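Local coordinates for protein putative transcriptional regulator (Streptomyces coelicolor, PDB 2HXI) that probably binds DNA as a TetR-family transcription factor, recognising regulatory sequences through a helix-turn-helix motif, at residues V80-Y92 with A104-Q116. Residues are numbered along the deposited sequence; the frame is centred on the assembly and turned at random.
Sequences VADRILLSAMDGY and AVALRLRESFGQQ
Arg108 reaches across to the C-terminal end of helix 73-88, where its NH2 donates to two backbone carbonyls, Ala88 O at 2.6 Å and Asp90 O at 2.9 Å. Both oxygens lie in the guanidinium plane; the bond to Asp90 O is nearly straight (168°), although the donor stands above the carbonyl plane. Extended from CG to NE, the chain is long enough to bring its N-H groups to the helix end and the type II turn beyond, where Gly91 suits the positive phi. A leucine in place of Arg108 would probably leave Ala88 O without this donor and the turn less firmly tied to helix 98-113. One water joins Arg108 NH1 to Asp90 O; another bridges Ser112 OG to Ser87 OG. Small Ala88 lets Ser112 OG come within 3.3 Å of its CB.

Tyr92 CB covers one guanidinium face, while its ring stands almost perpendicular (89°), with Arg108 NE and Ala104 CB at the edge of the tyrosine ring.

Apolar contacts run along the rest of the interface. Val105 CG2 meets Tyr92 CE1. Beta-branched Ile84 sets CG2, anti to the backbone N, 3.6 Å from the centroid of the flat Phe113 ring, a CH-pi contact; Trp123 stacks with that ring. Leu85 CD2 presses tightly on Leu109 CD2 (3.4 Å).

The axes of 80-88 and 104-113 approach to 8.9 Å at 128°, joining the helix that follows the predicted helix-turn-helix to the C-terminal helical bundle, as in TetR-family regulators.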
loop_
_atom_site.group_PDB
_atom_site.type_symbol
_atom_site.label_atom_id
_atom_site.label_comp_id
_atom_site.label_asym_id
_atom_site.label_seq_id
_atom_site.Cartn_x
_atom_site.Cartn_y
_atom_site.Cartn_z
ATOM N N VAL B 80 18.816 -5.918 2.848
ATOM C CA VAL B 80 19.107 -4.631 2.218
ATOM C C VAL B 80 18.021 -3.561 2.605
ATOM O O VAL B 80 18.334 -2.410 2.835
ATOM C CB VAL B 80 19.117 -4.783 0.681
ATOM C CG1 VAL B 80 19.545 -3.458 0.100
ATOM C CG2 VAL B 80 20.151 -5.889 0.258
ATOM N N ALA B 81 16.751 -3.952 2.628
ATOM C CA ALA B 81 15.672 -2.996 3.020
ATOM C C ALA B 81 15.980 -2.459 4.435
ATOM O O ALA B 81 15.848 -1.247 4.697
ATOM C CB ALA B 81 14.360 -3.635 2.948
ATOM N N ASP B 82 16.526 -3.297 5.314
ATOM C CA ASP B 82 16.953 -2.825 6.636
ATOM C C ASP B 82 17.966 -1.704 6.554
ATOM O O ASP B 82 17.912 -0.755 7.343
ATOM C CB ASP B 82 17.482 -3.946 7.562
ATOM C CG ASP B 82 17.607 -3.456 9.027
ATOM O OD1 ASP B 82 16.560 -3.505 9.736
ATOM O OD2 ASP B 82 18.698 -2.951 9.441
ATOM N N ARG B 83 18.904 -1.780 5.595
ATOM C CA ARG B 83 19.877 -0.724 5.454
ATOM C C ARG B 83 19.221 0.596 5.103
ATOM O O ARG B 83 19.770 1.666 5.424
ATOM C CB ARG B 83 20.944 -1.065 4.377
ATOM C CG ARG B 83 21.533 -2.425 4.476
ATOM C CD ARG B 83 22.278 -2.540 5.837
ATOM N NE ARG B 83 23.410 -1.590 5.968
ATOM C CZ ARG B 83 24.152 -1.470 7.076
ATOM N NH1 ARG B 83 23.837 -2.206 8.170
ATOM N NH2 ARG B 83 25.184 -0.629 7.104
ATOM N N ILE B 84 18.116 0.537 4.338
ATOM C CA ILE B 84 17.357 1.744 3.988
ATOM C C ILE B 84 16.701 2.354 5.220
ATOM O O ILE B 84 16.719 3.578 5.385
ATOM C CB ILE B 84 16.250 1.470 2.900
ATOM C CG1 ILE B 84 16.867 0.836 1.611
ATOM C CG2 ILE B 84 15.498 2.733 2.529
ATOM C CD1 ILE B 84 18.021 1.584 1.002
ATOM N N LEU B 85 16.122 1.519 6.080
ATOM C CA LEU B 85 15.659 2.059 7.369
ATOM C C LEU B 85 16.813 2.736 8.119
ATOM O O LEU B 85 16.640 3.787 8.723
ATOM C CB LEU B 85 15.076 0.942 8.220
ATOM C CG LEU B 85 13.897 0.157 7.657
ATOM C CD1 LEU B 85 13.461 -0.972 8.638
ATOM C CD2 LEU B 85 12.794 1.129 7.425
ATOM N N LEU B 86 18.000 2.103 8.123
ATOM C CA LEU B 86 19.098 2.627 8.888
ATOM C C LEU B 86 19.470 4.009 8.400
ATOM O O LEU B 86 19.616 4.956 9.210
ATOM C CB LEU B 86 20.280 1.645 8.824
ATOM C CG LEU B 86 21.530 2.066 9.617
ATOM C CD1 LEU B 86 21.248 2.161 11.100
ATOM C CD2 LEU B 86 22.660 1.067 9.356
ATOM N N SER B 87 19.567 4.165 7.074
ATOM C CA SER B 87 19.883 5.484 6.537
ATOM C C SER B 87 18.743 6.476 6.728
ATOM O O SER B 87 18.994 7.679 6.894
ATOM C CB SER B 87 20.394 5.441 5.091
ATOM O OG SER B 87 19.415 4.966 4.201
ATOM N N ALA B 88 17.493 6.002 6.707
ATOM C CA ALA B 88 16.388 6.910 7.003
ATOM C C ALA B 88 16.591 7.611 8.330
ATOM O O ALA B 88 16.191 8.792 8.507
ATOM C CB ALA B 88 15.033 6.182 6.963
HETATM N N MSE B 89 17.192 6.892 9.280
HETATM C CA MSE B 89 17.280 7.314 10.672
HETATM C C MSE B 89 18.604 8.038 10.901
HETATM O O MSE B 89 18.817 8.600 11.968
HETATM C CB MSE B 89 17.103 6.105 11.609
HETATM C CG MSE B 89 15.689 5.430 11.539
HETATM SE SE MSE B 89 14.239 6.789 11.932
HETATM C CE MSE B 89 14.587 7.159 13.768
ATOM N N ASP B 90 19.426 8.110 9.829
ATOM C CA ASP B 90 20.671 8.882 9.797
ATOM C C ASP B 90 20.549 10.313 10.180
ATOM O O ASP B 90 20.005 11.162 9.430
ATOM C CB ASP B 90 21.386 8.798 8.437
ATOM C CG ASP B 90 22.353 7.674 8.394
ATOM O OD1 ASP B 90 22.842 7.311 9.502
ATOM O OD2 ASP B 90 22.623 7.163 7.282
ATOM N N GLY B 91 21.104 10.578 11.361
ATOM C CA GLY B 91 21.142 11.943 11.873
ATOM C C GLY B 91 19.815 12.355 12.458
ATOM O O GLY B 91 19.535 13.550 12.586
ATOM N N TYR B 92 18.955 11.376 12.758
ATOM C CA TYR B 92 17.645 11.733 13.344
ATOM C C TYR B 92 17.819 12.125 14.798
ATOM O O TYR B 92 18.600 11.515 15.522
ATOM C CB TYR B 92 16.577 10.609 13.153
ATOM C CG TYR B 92 15.265 10.902 13.867
ATOM C CD1 TYR B 92 14.223 11.601 13.201
ATOM C CD2 TYR B 92 15.090 10.549 15.208
ATOM C CE1 TYR B 92 13.004 11.931 13.875
ATOM C CE2 TYR B 92 13.872 10.877 15.893
ATOM C CZ TYR B 92 12.848 11.554 15.211
ATOM O OH TYR B 92 11.640 11.859 15.809
ATOM N N ALA B 104 7.828 13.058 11.484
ATOM C CA ALA B 104 9.215 13.135 11.006
ATOM C C ALA B 104 9.774 11.779 10.593
ATOM O O ALA B 104 10.438 11.653 9.554
ATOM C CB ALA B 104 10.112 13.893 12.041
ATOM N N VAL B 105 9.569 10.771 11.423
ATOM C CA VAL B 105 9.973 9.446 11.029
ATOM C C VAL B 105 9.260 8.974 9.723
ATOM O O VAL B 105 9.898 8.480 8.814
ATOM C CB VAL B 105 9.721 8.452 12.180
ATOM C CG1 VAL B 105 9.929 6.957 11.713
ATOM C CG2 VAL B 105 10.615 8.797 13.369
ATOM N N ALA B 106 7.923 9.048 9.673
ATOM C CA ALA B 106 7.167 8.656 8.486
ATOM C C ALA B 106 7.729 9.391 7.209
ATOM O O ALA B 106 7.932 8.745 6.135
ATOM C CB ALA B 106 5.711 9.014 8.697
ATOM N N LEU B 107 8.030 10.695 7.322
ATOM C CA LEU B 107 8.563 11.409 6.146
ATOM C C LEU B 107 9.942 10.897 5.765
ATOM O O LEU B 107 10.267 10.848 4.544
ATOM C CB LEU B 107 8.623 12.930 6.360
ATOM C CG LEU B 107 7.197 13.496 6.558
ATOM C CD1 LEU B 107 7.305 15.016 6.838
ATOM C CD2 LEU B 107 6.275 13.208 5.402
ATOM N N ARG B 108 10.777 10.592 6.781
ATOM C CA ARG B 108 12.140 10.141 6.506
ATOM C C ARG B 108 12.041 8.803 5.805
ATOM O O ARG B 108 12.778 8.547 4.882
ATOM C CB ARG B 108 13.013 10.031 7.752
ATOM C CG ARG B 108 13.609 11.393 8.154
ATOM C CD ARG B 108 14.226 11.270 9.537
ATOM N NE ARG B 108 15.215 12.333 9.860
ATOM C CZ ARG B 108 16.532 12.205 9.770
ATOM N NH1 ARG B 108 17.304 13.233 10.124
ATOM N NH2 ARG B 108 17.093 11.070 9.334
ATOM N N LEU B 109 11.127 7.943 6.254
ATOM C CA LEU B 109 10.999 6.650 5.632
ATOM C C LEU B 109 10.519 6.806 4.201
ATOM O O LEU B 109 11.007 6.086 3.311
ATOM C CB LEU B 109 9.984 5.773 6.403
ATOM C CG LEU B 109 10.409 5.292 7.808
ATOM C CD1 LEU B 109 9.182 4.667 8.514
ATOM C CD2 LEU B 109 11.575 4.241 7.697
ATOM N N ARG B 110 9.534 7.699 3.964
ATOM C CA ARG B 110 9.017 7.866 2.629
ATOM C C ARG B 110 10.166 8.377 1.712
ATOM O O ARG B 110 10.307 7.944 0.544
ATOM C CB ARG B 110 7.844 8.841 2.645
ATOM C CG ARG B 110 7.271 9.005 1.248
ATOM C CD ARG B 110 6.068 9.928 1.208
ATOM N NE ARG B 110 5.718 10.192 -0.177
ATOM C CZ ARG B 110 6.113 11.257 -0.845
ATOM N NH1 ARG B 110 6.862 12.169 -0.229
ATOM N NH2 ARG B 110 5.753 11.380 -2.122
ATOM N N GLU B 111 10.954 9.331 2.226
ATOM C CA GLU B 111 12.020 9.908 1.404
ATOM C C GLU B 111 13.071 8.859 1.089
ATOM O O GLU B 111 13.448 8.679 -0.068
ATOM C CB GLU B 111 12.524 11.212 2.056
ATOM C CG GLU B 111 13.974 11.437 2.365
ATOM C CD GLU B 111 14.105 12.752 3.243
ATOM O OE1 GLU B 111 14.211 12.683 4.531
ATOM O OE2 GLU B 111 14.028 13.840 2.595
ATOM N N SER B 112 13.494 8.107 2.103
ATOM C CA SER B 112 14.499 7.065 1.893
ATOM C C SER B 112 14.079 6.003 0.889
ATOM O O SER B 112 14.913 5.487 0.111
ATOM C CB SER B 112 14.892 6.443 3.230
ATOM O OG SER B 112 15.648 7.404 3.966
ATOM N N PHE B 113 12.816 5.600 0.924
ATOM C CA PHE B 113 12.340 4.618 -0.047
ATOM C C PHE B 113 12.035 5.203 -1.450
ATOM O O PHE B 113 11.822 4.449 -2.397
ATOM C CB PHE B 113 11.159 3.838 0.527
ATOM C CG PHE B 113 11.585 2.766 1.480
ATOM C CD1 PHE B 113 12.207 1.604 1.001
ATOM C CD2 PHE B 113 11.406 2.896 2.846
ATOM C CE1 PHE B 113 12.634 0.576 1.882
ATOM C CE2 PHE B 113 11.807 1.881 3.746
ATOM C CZ PHE B 113 12.444 0.707 3.268
ATOM N N GLY B 114 12.037 6.531 -1.548
ATOM C CA GLY B 114 11.625 7.247 -2.776
ATOM C C GLY B 114 12.321 6.713 -4.022
ATOM O O GLY B 114 11.682 6.510 -5.047
ATOM N N GLN B 115 13.624 6.489 -3.949
ATOM C CA GLN B 115 14.338 5.987 -5.126
ATOM C C GLN B 115 14.627 4.486 -5.024
ATOM O O GLN B 115 15.408 3.966 -5.822
ATOM C CB GLN B 115 15.649 6.750 -5.353
ATOM C CG GLN B 115 15.502 8.245 -5.690
ATOM C CD GLN B 115 14.950 8.441 -7.074
ATOM O OE1 GLN B 115 13.792 8.836 -7.225
ATOM N NE2 GLN B 115 15.750 8.121 -8.104
ATOM N N GLN B 116 13.950 3.791 -4.096
ATOM C CA GLN B 116 14.180 2.371 -3.861
ATOM C C GLN B 116 12.853 1.596 -3.893
ATOM O O GLN B 116 12.509 0.882 -2.928
ATOM C CB GLN B 116 14.940 2.120 -2.538
ATOM C CG GLN B 116 16.358 2.653 -2.496
ATOM C CD GLN B 116 17.329 1.672 -3.136
ATOM O OE1 GLN B 116 16.912 0.808 -3.909
ATOM N NE2 GLN B 116 18.621 1.776 -2.764
HETATM O O HOH W 1 18.071 6.976 2.829
HETATM O O HOH W 2 19.825 13.628 8.946
#